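Local coordinates for protein 2-hydroxyhepta-2,4-diene-1,7-dioate isomerase (Corynebacterium glutamicum, PDB 4DBF) that probably acts as a magnesium-dependent lyase or isomerase of the fumarylacetoacetate hydrolase (FAH) family, with oxaloacetate decarboxylase as its likely activity, at residues A[190-198]-A[276-284]; A[208-217]-A[265-276]. All coordinates share one frame; numbering follows the deposited sequence.

Interaction 1 (A[190-198]-A[276-284]); sequences GPIGPWIET and PGIGKLGNP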
ATOM      1  N   GLY A 190       5.913 -11.205   1.855  1.00 21.25           N
ATOM      2  CA  GLY A 190       5.538 -11.331   0.433  1.00 19.75           C
ATOM      3  C   GLY A 190       6.718 -11.713  -0.480  1.00 19.33           C
ATOM      4  O   GLY A 190       7.022 -10.970  -1.425  1.00 19.74           O
ATOM      5  N   PRO A 191       7.318 -12.873  -0.290  1.00 19.50           N
ATOM      6  CA  PRO A 191       8.226 -13.272  -1.401  1.00 20.31           C
ATOM      7  C   PRO A 191       7.621 -13.288  -2.827  1.00 19.60           C
ATOM      8  O   PRO A 191       6.468 -13.709  -3.012  1.00 20.21           O
ATOM      9  CB  PRO A 191       8.674 -14.657  -1.036  1.00 21.17           C
ATOM     10  CG  PRO A 191       8.362 -14.773   0.486  1.00 21.54           C
ATOM     11  CD  PRO A 191       7.135 -13.954   0.698  1.00 18.62           C
ATOM     12  N   ILE A 192       8.362 -12.766  -3.783  1.00 17.24           N
ATOM     13  CA  ILE A 192       7.975 -12.747  -5.180  1.00 18.59           C
ATOM     14  C   ILE A 192       9.128 -13.144  -6.114  1.00 19.82           C
ATOM     15  O   ILE A 192      10.228 -12.769  -5.881  1.00 19.37           O
ATOM     16  CB  ILE A 192       7.462 -11.376  -5.599  1.00 17.94           C
ATOM     17  CG1 ILE A 192       6.298 -10.956  -4.744  1.00 20.94           C
ATOM     18  CG2 ILE A 192       6.989 -11.390  -7.008  1.00 23.65           C
ATOM     19  CD1 ILE A 192       5.934  -9.513  -4.911  1.00 29.13           C
ATOM     20  N   GLY A 193       8.813 -13.902  -7.149  1.00 18.56           N
ATOM     21  CA  GLY A 193       9.796 -14.406  -8.065  1.00 20.04           C
ATOM     22  C   GLY A 193       9.435 -15.706  -8.715  1.00 21.59           C
ATOM     23  O   GLY A 193       8.372 -16.187  -8.531  1.00 21.65           O
ATOM     24  N   PRO A 194      10.354 -16.278  -9.467  1.00 23.54           N
ATOM     25  CA  PRO A 194      11.729 -15.802  -9.571  1.00 23.31           C
ATOM     26  C   PRO A 194      12.006 -14.790 -10.664  1.00 23.32           C
ATOM     27  O   PRO A 194      13.030 -14.204 -10.655  1.00 22.30           O
ATOM     28  CB  PRO A 194      12.483 -17.062  -9.923  1.00 24.00           C
ATOM     29  CG  PRO A 194      11.530 -17.815 -10.705  1.00 24.83           C
ATOM     30  CD  PRO A 194      10.217 -17.608 -10.053  1.00 22.00           C
ATOM     31  N   TRP A 195      11.087 -14.633 -11.581  1.00 20.50           N
ATOM     32  CA  TRP A 195      11.178 -13.682 -12.636  1.00 20.43           C
ATOM     33  C   TRP A 195       9.822 -13.534 -13.223  1.00 20.63           C
ATOM     34  O   TRP A 195       8.926 -14.206 -12.819  1.00 21.02           O
ATOM     35  CB  TRP A 195      12.177 -14.134 -13.688  1.00 20.59           C
ATOM     36  CG  TRP A 195      12.010 -15.565 -14.067  1.00 23.20           C
ATOM     37  CD1 TRP A 195      10.923 -16.154 -14.639  1.00 25.56           C
ATOM     38  CD2 TRP A 195      12.951 -16.644 -13.863  1.00 24.28           C
ATOM     39  NE1 TRP A 195      11.134 -17.468 -14.809  1.00 26.67           N
ATOM     40  CE2 TRP A 195      12.324 -17.818 -14.361  1.00 25.15           C
ATOM     41  CE3 TRP A 195      14.191 -16.736 -13.345  1.00 22.34           C
ATOM     42  CZ2 TRP A 195      12.946 -19.024 -14.344  1.00 24.93           C
ATOM     43  CZ3 TRP A 195      14.806 -17.947 -13.319  1.00 28.03           C
ATOM     44  CH2 TRP A 195      14.199 -19.069 -13.816  1.00 26.38           C
ATOM     45  N   ILE A 196       9.661 -12.640 -14.159  1.00 19.06           N
ATOM     46  CA  ILE A 196       8.370 -12.339 -14.693  1.00 19.73           C
ATOM     47  C   ILE A 196       8.293 -12.978 -16.127  1.00 22.91           C
ATOM     48  O   ILE A 196       9.125 -12.680 -17.005  1.00 22.88           O
ATOM     49  CB  ILE A 196       8.175 -10.848 -14.772  1.00 18.42           C
ATOM     50  CG1 ILE A 196       8.129 -10.251 -13.315  1.00 18.32           C
ATOM     51  CG2 ILE A 196       6.877 -10.506 -15.568  1.00 21.11           C
ATOM     52  CD1 ILE A 196       8.269  -8.781 -13.361  1.00 20.09           C
ATOM     53  N   GLU A 197       7.327 -13.875 -16.309  1.00 22.54           N
ATOM     54  CA  GLU A 197       7.141 -14.549 -17.616  1.00 24.16           C
ATOM     55  C   GLU A 197       6.192 -13.692 -18.440  1.00 23.49           C
ATOM     56  O   GLU A 197       5.018 -13.573 -18.099  1.00 23.21           O
ATOM     57  CB  GLU A 197       6.565 -15.959 -17.454  1.00 25.53           C
ATOM     58  CG  GLU A 197       6.225 -16.657 -18.836  1.00 27.62           C
ATOM     59  CD  GLU A 197       7.472 -16.708 -19.755  1.00 25.05           C
ATOM     60  OE1 GLU A 197       8.421 -17.461 -19.450  1.00 29.66           O
ATOM     61  OE2 GLU A 197       7.559 -15.968 -20.741  1.00 27.96           O
ATOM     62  N   THR A 198       6.688 -13.093 -19.515  1.00 24.10           N
ATOM     63  CA  THR A 198       5.869 -12.138 -20.301  1.00 26.43           C
ATOM     64  C   THR A 198       5.096 -12.890 -21.446  1.00 28.62           C
ATOM     65  O   THR A 198       4.143 -12.366 -22.010  1.00 28.84           O
ATOM     66  CB  THR A 198       6.696 -11.040 -20.946  1.00 26.73           C
ATOM     67  OG1 THR A 198       7.484 -11.607 -22.015  1.00 30.09           O
ATOM     68  CG2 THR A 198       7.611 -10.312 -19.877  1.00 25.98           C
ATOM     69  N   PRO A 276       4.486 -24.464 -12.994  1.00 28.87           N
ATOM     70  CA  PRO A 276       5.110 -24.865 -14.285  1.00 29.26           C
ATOM     71  C   PRO A 276       4.929 -23.779 -15.332  1.00 29.29           C
ATOM     72  O   PRO A 276       3.859 -23.139 -15.400  1.00 29.56           O
ATOM     73  CB  PRO A 276       4.351 -26.164 -14.664  1.00 31.92           C
ATOM     74  CG  PRO A 276       3.091 -26.195 -13.746  1.00 29.81           C
ATOM     75  CD  PRO A 276       3.569 -25.504 -12.483  1.00 29.43           C
ATOM     76  N   GLY A 277       5.967 -23.488 -16.090  1.00 28.77           N
ATOM     77  CA  GLY A 277       5.872 -22.360 -17.016  1.00 29.48           C
ATOM     78  C   GLY A 277       6.487 -21.070 -16.483  1.00 27.72           C
ATOM     79  O   GLY A 277       6.891 -20.188 -17.266  1.00 29.16           O
ATOM     80  N   ILE A 278       6.566 -20.964 -15.153  1.00 26.70           N
ATOM     81  CA  ILE A 278       7.237 -19.842 -14.514  1.00 26.54           C
ATOM     82  C   ILE A 278       8.490 -20.400 -13.862  1.00 25.98           C
ATOM     83  O   ILE A 278       9.596 -20.057 -14.261  1.00 26.37           O
ATOM     84  CB  ILE A 278       6.291 -19.136 -13.458  1.00 26.51           C
ATOM     85  CG1 ILE A 278       4.955 -18.765 -14.136  1.00 27.51           C
ATOM     86  CG2 ILE A 278       7.060 -17.933 -12.776  1.00 27.52           C
ATOM     87  CD1 ILE A 278       4.019 -17.910 -13.232  1.00 30.08           C
ATOM     88  N   GLY A 279       8.337 -21.287 -12.877  1.00 26.05           N
ATOM     89  CA  GLY A 279       9.506 -21.810 -12.180  1.00 26.67           C
ATOM     90  C   GLY A 279       9.252 -22.066 -10.726  1.00 26.01           C
ATOM     91  O   GLY A 279       8.167 -22.486 -10.365  1.00 27.18           O
ATOM     92  N   LYS A 280      10.238 -21.780  -9.888  1.00 25.05           N
ATOM     93  CA  LYS A 280      10.109 -22.090  -8.456  1.00 25.71           C
ATOM     94  C   LYS A 280      10.496 -20.890  -7.612  1.00 24.62           C
ATOM     95  O   LYS A 280      11.429 -20.181  -7.949  1.00 24.09           O
ATOM     96  CB  LYS A 280      11.005 -23.285  -8.095  1.00 25.68           C
ATOM     97  CG  LYS A 280      10.446 -24.619  -8.579  1.00 30.43           C
ATOM     98  CD  LYS A 280      11.488 -25.713  -8.288  1.00 36.13           C
ATOM     99  CE  LYS A 280      11.008 -27.055  -8.805  1.00 42.15           C
ATOM    100  NZ  LYS A 280      12.118 -28.064  -8.721  1.00 45.45           N
ATOM    101  N   LEU A 281       9.769 -20.668  -6.538  1.00 22.78           N
ATOM    102  CA  LEU A 281      10.053 -19.612  -5.584  1.00 23.83           C
ATOM    103  C   LEU A 281      10.288 -20.248  -4.221  1.00 23.91           C
ATOM    104  O   LEU A 281       9.317 -20.696  -3.569  1.00 24.45           O
ATOM    105  CB  LEU A 281       8.893 -18.567  -5.536  1.00 22.67           C
ATOM    106  CG  LEU A 281       9.055 -17.415  -4.513  1.00 21.30           C
ATOM    107  CD1 LEU A 281      10.353 -16.568  -4.820  1.00 21.43           C
ATOM    108  CD2 LEU A 281       7.782 -16.547  -4.566  1.00 18.89           C
ATOM    109  N   GLY A 282      11.566 -20.310  -3.789  1.00 24.45           N
ATOM    110  CA  GLY A 282      11.958 -20.989  -2.513  1.00 23.40           C
ATOM    111  C   GLY A 282      12.427 -19.945  -1.511  1.00 22.93           C
ATOM    112  O   GLY A 282      13.098 -18.981  -1.899  1.00 23.22           O
ATOM    113  N   ASN A 283      12.065 -20.114  -0.231  1.00 22.03           N
ATOM    114  CA  ASN A 283      12.549 -19.223   0.830  1.00 22.94           C
ATOM    115  C   ASN A 283      12.757 -20.007   2.115  1.00 23.46           C
ATOM    116  O   ASN A 283      11.905 -20.827   2.514  1.00 22.53           O
ATOM    117  CB  ASN A 283      11.541 -18.073   1.118  1.00 22.37           C
ATOM    118  CG  ASN A 283      11.381 -17.124  -0.067  1.00 23.14           C
ATOM    119  OD1 ASN A 283      12.078 -16.083  -0.174  1.00 25.55           O
ATOM    120  ND2 ASN A 283      10.477 -17.461  -0.951  1.00 17.29           N
ATOM    121  N   PRO A 284      13.882 -19.720   2.805  1.00 24.29           N
ATOM    122  CA  PRO A 284      14.016 -20.278   4.113  1.00 24.83           C
ATOM    123  C   PRO A 284      13.191 -19.495   5.123  1.00 24.34           C
ATOM    124  O   PRO A 284      12.814 -18.317   4.904  1.00 25.65           O
ATOM    125  CB  PRO A 284      15.541 -20.199   4.375  1.00 24.78           C
ATOM    126  CG  PRO A 284      15.927 -18.900   3.685  1.00 27.01           C
ATOM    127  CD  PRO A 284      15.019 -18.852   2.436  1.00 25.73           C
TER
HETATM  128  O   HOH W   1       9.218 -18.701 -17.304  1.00 36.51           O

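Interaction 2 (A[208-217]-A[265-276]); sequences LPIKARLTHD and MVDGDYIEIEIP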
ATOM      1  N   LEU A 208      -3.573 -24.717 -14.624  1.00 35.25           N
ATOM      2  CA  LEU A 208      -2.279 -24.390 -14.054  1.00 33.23           C
ATOM      3  C   LEU A 208      -2.142 -24.968 -12.637  1.00 31.72           C
ATOM      4  O   LEU A 208      -2.753 -24.434 -11.719  1.00 32.47           O
ATOM      5  CB  LEU A 208      -2.146 -22.871 -13.947  1.00 32.84           C
ATOM      6  CG  LEU A 208      -0.716 -22.385 -13.742  1.00 31.77           C
ATOM      7  CD1 LEU A 208       0.191 -22.885 -14.891  1.00 30.43           C
ATOM      8  CD2 LEU A 208      -0.747 -20.841 -13.656  1.00 31.51           C
ATOM      9  N   PRO A 209      -1.371 -26.062 -12.467  1.00 31.87           N
ATOM     10  CA  PRO A 209      -1.116 -26.650 -11.168  1.00 31.39           C
ATOM     11  C   PRO A 209      -0.260 -25.655 -10.354  1.00 30.66           C
ATOM     12  O   PRO A 209       0.616 -25.030 -10.907  1.00 31.27           O
ATOM     13  CB  PRO A 209      -0.292 -27.904 -11.495  1.00 32.82           C
ATOM     14  CG  PRO A 209      -0.385 -28.089 -13.002  1.00 32.91           C
ATOM     15  CD  PRO A 209      -0.627 -26.756 -13.554  1.00 33.02           C
ATOM     16  N   ILE A 210      -0.558 -25.431  -9.085  1.00 29.89           N
ATOM     17  CA  ILE A 210       0.295 -24.568  -8.277  1.00 27.98           C
ATOM     18  C   ILE A 210       0.636 -25.378  -7.039  1.00 28.47           C
ATOM     19  O   ILE A 210      -0.266 -25.728  -6.284  1.00 28.85           O
ATOM     20  CB  ILE A 210      -0.430 -23.284  -7.898  1.00 28.70           C
ATOM     21  CG1 ILE A 210      -0.699 -22.420  -9.136  1.00 26.51           C
ATOM     22  CG2 ILE A 210       0.393 -22.494  -6.833  1.00 25.79           C
ATOM     23  CD1 ILE A 210      -1.673 -21.284  -8.855  1.00 28.73           C
ATOM     24  N   LYS A 211       1.908 -25.739  -6.871  1.00 27.76           N
ATOM     25  CA  LYS A 211       2.279 -26.685  -5.848  1.00 28.60           C
ATOM     26  C   LYS A 211       3.220 -26.019  -4.876  1.00 29.76           C
ATOM     27  O   LYS A 211       3.944 -25.083  -5.280  1.00 30.62           O
ATOM     28  CB  LYS A 211       2.926 -27.915  -6.473  1.00 28.91           C
ATOM     29  CG  LYS A 211       1.876 -28.762  -7.253  1.00 31.94           C
ATOM     30  CD  LYS A 211       2.509 -29.932  -8.054  1.00 37.66           C
ATOM     31  CE  LYS A 211       1.383 -30.879  -8.547  1.00 36.77           C
ATOM     32  NZ  LYS A 211       1.983 -32.134  -8.976  1.00 44.38           N
ATOM     33  N   ALA A 212       3.203 -26.462  -3.612  1.00 29.02           N
ATOM     34  CA  ALA A 212       4.139 -25.973  -2.619  1.00 30.00           C
ATOM     35  C   ALA A 212       4.674 -27.136  -1.788  1.00 29.98           C
ATOM     36  O   ALA A 212       3.908 -28.004  -1.341  1.00 31.96           O
ATOM     37  CB  ALA A 212       3.470 -24.960  -1.724  1.00 29.86           C
ATOM     38  N   ARG A 213       5.980 -27.151  -1.617  1.00 29.80           N
ATOM     39  CA  ARG A 213       6.654 -28.174  -0.846  1.00 30.41           C
ATOM     40  C   ARG A 213       7.313 -27.523   0.356  1.00 29.52           C
ATOM     41  O   ARG A 213       8.144 -26.589   0.185  1.00 30.11           O
ATOM     42  CB  ARG A 213       7.691 -28.872  -1.727  1.00 31.05           C
ATOM     43  CG  ARG A 213       7.010 -29.660  -2.868  1.00 33.78           C
ATOM     44  CD  ARG A 213       7.985 -30.221  -3.877  1.00 36.96           C
ATOM     45  NE  ARG A 213       7.244 -31.028  -4.842  1.00 39.13           N
ATOM     46  CZ  ARG A 213       6.706 -30.572  -5.968  1.00 42.19           C
ATOM     47  NH1 ARG A 213       6.823 -29.281  -6.332  1.00 41.02           N
ATOM     48  NH2 ARG A 213       6.045 -31.416  -6.738  1.00 41.92           N
ATOM     49  N   LEU A 214       6.934 -28.005   1.544  1.00 28.37           N
ATOM     50  CA  LEU A 214       7.479 -27.543   2.794  1.00 28.26           C
ATOM     51  C   LEU A 214       8.491 -28.550   3.312  1.00 29.66           C
ATOM     52  O   LEU A 214       8.161 -29.727   3.509  1.00 29.55           O
ATOM     53  CB  LEU A 214       6.385 -27.375   3.853  1.00 29.67           C
ATOM     54  CG  LEU A 214       6.714 -26.848   5.263  1.00 29.52           C
ATOM     55  CD1 LEU A 214       7.281 -25.413   5.289  1.00 31.44           C
ATOM     56  CD2 LEU A 214       5.467 -26.924   6.188  1.00 29.91           C
ATOM     57  N   THR A 215       9.707 -28.073   3.555  1.00 30.10           N
ATOM     58  CA  THR A 215      10.691 -28.908   4.186  1.00 31.70           C
ATOM     59  C   THR A 215      10.664 -28.568   5.682  1.00 32.85           C
ATOM     60  O   THR A 215      10.955 -27.438   6.071  1.00 31.04           O
ATOM     61  CB  THR A 215      12.078 -28.614   3.565  1.00 31.58           C
ATOM     62  OG1 THR A 215      12.031 -28.875   2.147  1.00 29.05           O
ATOM     63  CG2 THR A 215      13.258 -29.415   4.295  1.00 33.59           C
ATOM     64  N   HIS A 216      10.339 -29.558   6.516  1.00 34.39           N
ATOM     65  CA  HIS A 216      10.301 -29.390   7.975  1.00 36.68           C
ATOM     66  C   HIS A 216      11.029 -30.602   8.572  1.00 39.14           C
ATOM     67  O   HIS A 216      10.766 -31.748   8.175  1.00 38.53           O
ATOM     68  CB  HIS A 216       8.844 -29.327   8.501  1.00 37.02           C
ATOM     69  CG  HIS A 216       8.736 -29.130   9.980  1.00 36.66           C
ATOM     70  ND1 HIS A 216       8.105 -30.036  10.809  1.00 40.35           N
ATOM     71  CD2 HIS A 216       9.200 -28.144  10.786  1.00 38.51           C
ATOM     72  CE1 HIS A 216       8.175 -29.609  12.063  1.00 40.94           C
ATOM     73  NE2 HIS A 216       8.836 -28.461  12.078  1.00 41.38           N
ATOM     74  N   ASP A 217      11.959 -30.329   9.476  1.00 41.99           N
ATOM     75  CA  ASP A 217      12.765 -31.399  10.112  1.00 45.26           C
ATOM     76  C   ASP A 217      13.457 -32.231   9.049  1.00 45.50           C
ATOM     77  O   ASP A 217      13.368 -33.443   9.078  1.00 46.36           O
ATOM     78  CB  ASP A 217      11.843 -32.305  10.929  1.00 45.89           C
ATOM     79  CG  ASP A 217      11.428 -31.684  12.216  1.00 47.90           C
ATOM     80  OD1 ASP A 217      12.157 -30.792  12.686  1.00 49.44           O
ATOM     81  OD2 ASP A 217      10.365 -32.074  12.753  1.00 53.73           O
ATOM     82  N   MET A 265       4.481 -22.804   9.273  1.00 27.87           N
ATOM     83  CA  MET A 265       5.900 -22.852   9.001  1.00 29.03           C
ATOM     84  C   MET A 265       6.561 -22.353  10.260  1.00 29.16           C
ATOM     85  O   MET A 265       6.039 -21.423  10.898  1.00 29.62           O
ATOM     86  CB  MET A 265       6.216 -21.845   7.874  1.00 25.95           C
ATOM     87  CG  MET A 265       5.612 -22.215   6.583  1.00 27.39           C
ATOM     88  SD  MET A 265       6.279 -21.085   5.333  1.00 24.88           S
ATOM     89  CE  MET A 265       5.796 -19.491   5.777  1.00 20.69           C
ATOM     90  N   VAL A 266       7.729 -22.915  10.584  1.00 30.35           N
ATOM     91  CA  VAL A 266       8.514 -22.506  11.733  1.00 30.03           C
ATOM     92  C   VAL A 266       9.990 -22.298  11.399  1.00 29.68           C
ATOM     93  O   VAL A 266      10.481 -22.676  10.323  1.00 28.16           O
ATOM     94  CB  VAL A 266       8.421 -23.531  12.928  1.00 31.78           C
ATOM     95  CG1 VAL A 266       6.927 -23.701  13.439  1.00 32.16           C
ATOM     96  CG2 VAL A 266       9.090 -24.898  12.540  1.00 31.43           C
ATOM     97  N   ASP A 267      10.710 -21.709  12.349  1.00 29.46           N
ATOM     98  CA  ASP A 267      12.126 -21.397  12.157  1.00 31.05           C
ATOM     99  C   ASP A 267      12.847 -22.656  11.712  1.00 30.32           C
ATOM    100  O   ASP A 267      12.584 -23.701  12.247  1.00 29.73           O
ATOM    101  CB  ASP A 267      12.696 -20.837  13.445  1.00 31.55           C
ATOM    102  CG  ASP A 267      14.179 -20.760  13.408  1.00 36.10           C
ATOM    103  OD1 ASP A 267      14.726 -19.834  12.786  1.00 37.43           O
ATOM    104  OD2 ASP A 267      14.797 -21.677  13.979  1.00 41.27           O
ATOM    105  N   GLY A 268      13.698 -22.568  10.682  1.00 31.05           N
ATOM    106  CA  GLY A 268      14.327 -23.779  10.096  1.00 30.01           C
ATOM    107  C   GLY A 268      13.714 -24.403   8.847  1.00 30.75           C
ATOM    108  O   GLY A 268      14.421 -25.097   8.101  1.00 29.87           O
ATOM    109  N   ASP A 269      12.400 -24.225   8.634  1.00 28.95           N
ATOM    110  CA  ASP A 269      11.722 -24.799   7.483  1.00 28.88           C
ATOM    111  C   ASP A 269      12.234 -24.133   6.227  1.00 28.82           C
ATOM    112  O   ASP A 269      12.948 -23.097   6.264  1.00 26.66           O
ATOM    113  CB  ASP A 269      10.175 -24.587   7.551  1.00 27.81           C
ATOM    114  CG  ASP A 269       9.537 -25.383   8.681  1.00 33.16           C
ATOM    115  OD1 ASP A 269      10.296 -26.215   9.306  1.00 35.94           O
ATOM    116  OD2 ASP A 269       8.322 -25.200   8.959  1.00 29.99           O
ATOM    117  N   TYR A 270      11.823 -24.716   5.105  1.00 28.85           N
ATOM    118  CA  TYR A 270      12.078 -24.115   3.830  1.00 27.31           C
ATOM    119  C   TYR A 270      10.797 -24.318   3.053  1.00 27.04           C
ATOM    120  O   TYR A 270      10.209 -25.381   3.120  1.00 28.63           O
ATOM    121  CB  TYR A 270      13.231 -24.818   3.102  1.00 27.83           C
ATOM    122  CG  TYR A 270      13.652 -24.132   1.813  1.00 26.01           C
ATOM    123  CD1 TYR A 270      14.577 -23.072   1.821  1.00 28.81           C
ATOM    124  CD2 TYR A 270      13.122 -24.530   0.599  1.00 25.60           C
ATOM    125  CE1 TYR A 270      14.953 -22.423   0.601  1.00 27.84           C
ATOM    126  CE2 TYR A 270      13.530 -23.917  -0.632  1.00 30.55           C
ATOM    127  CZ  TYR A 270      14.426 -22.866  -0.600  1.00 28.62           C
ATOM    128  OH  TYR A 270      14.805 -22.295  -1.793  1.00 29.97           O
ATOM    129  N   ILE A 271      10.382 -23.305   2.300  1.00 24.95           N
ATOM    130  CA  ILE A 271       9.153 -23.377   1.515  1.00 24.57           C
ATOM    131  C   ILE A 271       9.407 -23.070   0.026  1.00 24.46           C
ATOM    132  O   ILE A 271      10.063 -22.100  -0.303  1.00 24.35           O
ATOM    133  CB  ILE A 271       8.015 -22.430   2.136  1.00 23.37           C
ATOM    134  CG1 ILE A 271       6.713 -22.502   1.327  1.00 26.51           C
ATOM    135  CG2 ILE A 271       8.411 -20.941   2.225  1.00 23.36           C
ATOM    136  CD1 ILE A 271       5.989 -23.850   1.340  1.00 25.78           C
ATOM    137  N   GLU A 272       8.901 -23.907  -0.864  1.00 24.95           N
ATOM    138  CA  GLU A 272       9.145 -23.689  -2.271  1.00 26.80           C
ATOM    139  C   GLU A 272       7.829 -23.780  -3.024  1.00 27.22           C
ATOM    140  O   GLU A 272       7.180 -24.850  -3.043  1.00 26.90           O
ATOM    141  CB  GLU A 272      10.114 -24.741  -2.798  1.00 27.41           C
ATOM    142  CG  GLU A 272      10.546 -24.585  -4.247  1.00 30.55           C
ATOM    143  CD  GLU A 272      11.530 -25.691  -4.619  1.00 37.87           C
ATOM    144  OE1 GLU A 272      11.109 -26.854  -4.732  1.00 40.05           O
ATOM    145  OE2 GLU A 272      12.715 -25.393  -4.783  1.00 40.17           O
ATOM    146  N   ILE A 273       7.466 -22.690  -3.703  1.00 25.06           N
ATOM    147  CA  ILE A 273       6.267 -22.742  -4.504  1.00 25.38           C
ATOM    148  C   ILE A 273       6.696 -23.084  -5.928  1.00 25.99           C
ATOM    149  O   ILE A 273       7.678 -22.501  -6.434  1.00 25.21           O
ATOM    150  CB  ILE A 273       5.522 -21.345  -4.535  1.00 24.00           C
ATOM    151  CG1 ILE A 273       5.302 -20.742  -3.108  1.00 25.43           C
ATOM    152  CG2 ILE A 273       4.219 -21.414  -5.367  1.00 24.32           C
ATOM    153  CD1 ILE A 273       4.515 -21.597  -2.186  1.00 26.96           C
ATOM    154  N   GLU A 274       5.932 -23.921  -6.617  1.00 25.36           N
ATOM    155  CA  GLU A 274       6.256 -24.192  -8.011  1.00 27.05           C
ATOM    156  C   GLU A 274       5.068 -23.921  -8.914  1.00 26.36           C
ATOM    157  O   GLU A 274       4.000 -24.412  -8.652  1.00 27.43           O
ATOM    158  CB  GLU A 274       6.732 -25.643  -8.211  1.00 29.11           C
ATOM    159  CG  GLU A 274       6.816 -26.058  -9.644  1.00 34.38           C
ATOM    160  CD  GLU A 274       7.252 -27.510  -9.800  1.00 44.23           C
ATOM    161  OE1 GLU A 274       6.500 -28.443  -9.381  1.00 47.49           O
ATOM    162  OE2 GLU A 274       8.330 -27.697 -10.400  1.00 50.31           O
ATOM    163  N   ILE A 275       5.263 -23.143  -9.983  1.00 25.26           N
ATOM    164  CA  ILE A 275       4.238 -22.972 -10.995  1.00 25.17           C
ATOM    165  C   ILE A 275       4.872 -23.322 -12.365  1.00 26.23           C
ATOM    166  O   ILE A 275       5.731 -22.604 -12.822  1.00 26.82           O
ATOM    167  CB  ILE A 275       3.594 -21.552 -10.993  1.00 25.70           C
ATOM    168  CG1 ILE A 275       2.902 -21.211  -9.648  1.00 24.40           C
ATOM    169  CG2 ILE A 275       2.596 -21.453 -12.152  1.00 26.26           C
ATOM    170  CD1 ILE A 275       2.177 -19.897  -9.656  1.00 21.15           C
ATOM    171  N   PRO A 276       4.486 -24.464 -12.994  1.00 28.87           N
ATOM    172  CA  PRO A 276       5.110 -24.865 -14.285  1.00 29.26           C
ATOM    173  C   PRO A 276       4.929 -23.779 -15.332  1.00 29.29           C
ATOM    174  O   PRO A 276       3.859 -23.139 -15.400  1.00 29.56           O
ATOM    175  CB  PRO A 276       4.351 -26.164 -14.664  1.00 31.92           C
ATOM    176  CG  PRO A 276       3.091 -26.195 -13.746  1.00 29.81           C
ATOM    177  CD  PRO A 276       3.569 -25.504 -12.483  1.00 29.43           C
TER
HETATM  178  O   HOH W   2       8.017 -26.788  -4.925  1.00 39.38           O
HETATM  179  O   HOH W   3      12.685 -27.540  10.120  1.00 40.07           O

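Interaction 1 (A[190-198]-A[276-284])
The first torsion of L281 sets CG anti to the backbone N (chi1 178°), and that of W195 sets CG between the backbone N and the carbonyl carbon (46°). The first sends the leucine methyls onto the 190-193 backbone; the second carries the indole N-H to I278. L281 CD2 comes to 3.5 Å from P191 O. It also meets P191 CB, at 4.1 Å. CD1 of the same leucine lies against the backbone from I192 to G193.

The cis peptide before P194 bends the strand sharply. P194 CD rests 3.5 Å from K280 O, and it also touches I278 CG2, at 4.2 Å. P194 CG sits over the centre of the W195 ring, so the indole is backed by its own neighbour. W195 NE1 gives a weak hydrogen bond to I278 O (3.1 Å). R22 makes a cation-pi contact with this indole.

Water 1 links the loop to the far end of the first segment. It is 2.6 Å from E197 OE1 and 2.8 Å from G277 O. E197 OE2 is held by D199 N.

A classic beta bulge, I278 and G279 opposite I275, begins strand 279-284. Strand 190-193 is hydrogen-bonded to strand 159-170, which carries the magnesium ligand D167. Strands 190-193 and 279-284 cross at 147° without pairing, their axes 7.3 Å apart. Side chains from both segments rest on the backbone of the other, in the FAH-family beta fold near the metal site.

Interaction 2 (A[208-217]-A[265-276])
Strands 209-216 and 270-275 run antiparallel, with K211-E274, R213-E272 and T215-Y270 as hydrogen-bonded pairs, each with both backbone bonds, and A212-I273 and L214-I271 as non-hydrogen-bonded pairs.

R213, E272 and E274 share one face. The arginine chain is extended from CG to NE, which carries its guanidinium diagonally across to E274, the partner of K211. R213 NH1 forms a salt bridge with E274 OE1 at 3.2 Å. The two flat groups are nearly perpendicular (88°), and the nitrogen comes from above the carboxylate plane. Water 2 accepts from R213 NH1 in the guanidinium plane and donates to E272 O (2.8 Å) and E272 OE1. The arginine thus reaches both glutamates, one directly and one through water. K280 of strand 279-287 packs on the same glutamates.

The opposite face is apolar. A212 CB meets I273 CD1 at 3.6 Å. I210 and I275 lie side by side, CG1 to CG1 at 3.8 Å. L208 crosses I275 at about a right angle, CD2 to CG2. L214 CD1 reaches M265 CG at 3.8 Å. F135 of strand 133-143 covers A212, I271 and M265 on this side.

A type II beta turn from V266 to D269 leads into the second strand. V266 N donates to D269 OD2 (2.9 Å), and D269 N to V266 O.

The pair is an amphipathic antiparallel part of a mixed five-stranded sheet, with a largely polar and charged, partly exposed face and an apolar face turned to the strand that bears the magnesium ligands E136 and E138.

How the interactions relate
From the N terminus the chain passes through 190-198, then 208-217, then the neighbouring strand 219-227 and helix 235-243. It returns through 265-276 and runs on into 276-284. Interaction 2 closes a loop of 47 residues. Interaction 1 closes a longer one of 77, and interaction 2 is nested inside it. The two share P276, where strand 270-275 gives way to the loop before strand 279-287. These strands are neighbours in one sheet, joined by probable hydrogen bonds from I273 N to L281 O and from N283 N to I271 O. Interaction 2 pairs two strands of that sheet, and interaction 1 ties it to strand 190-197.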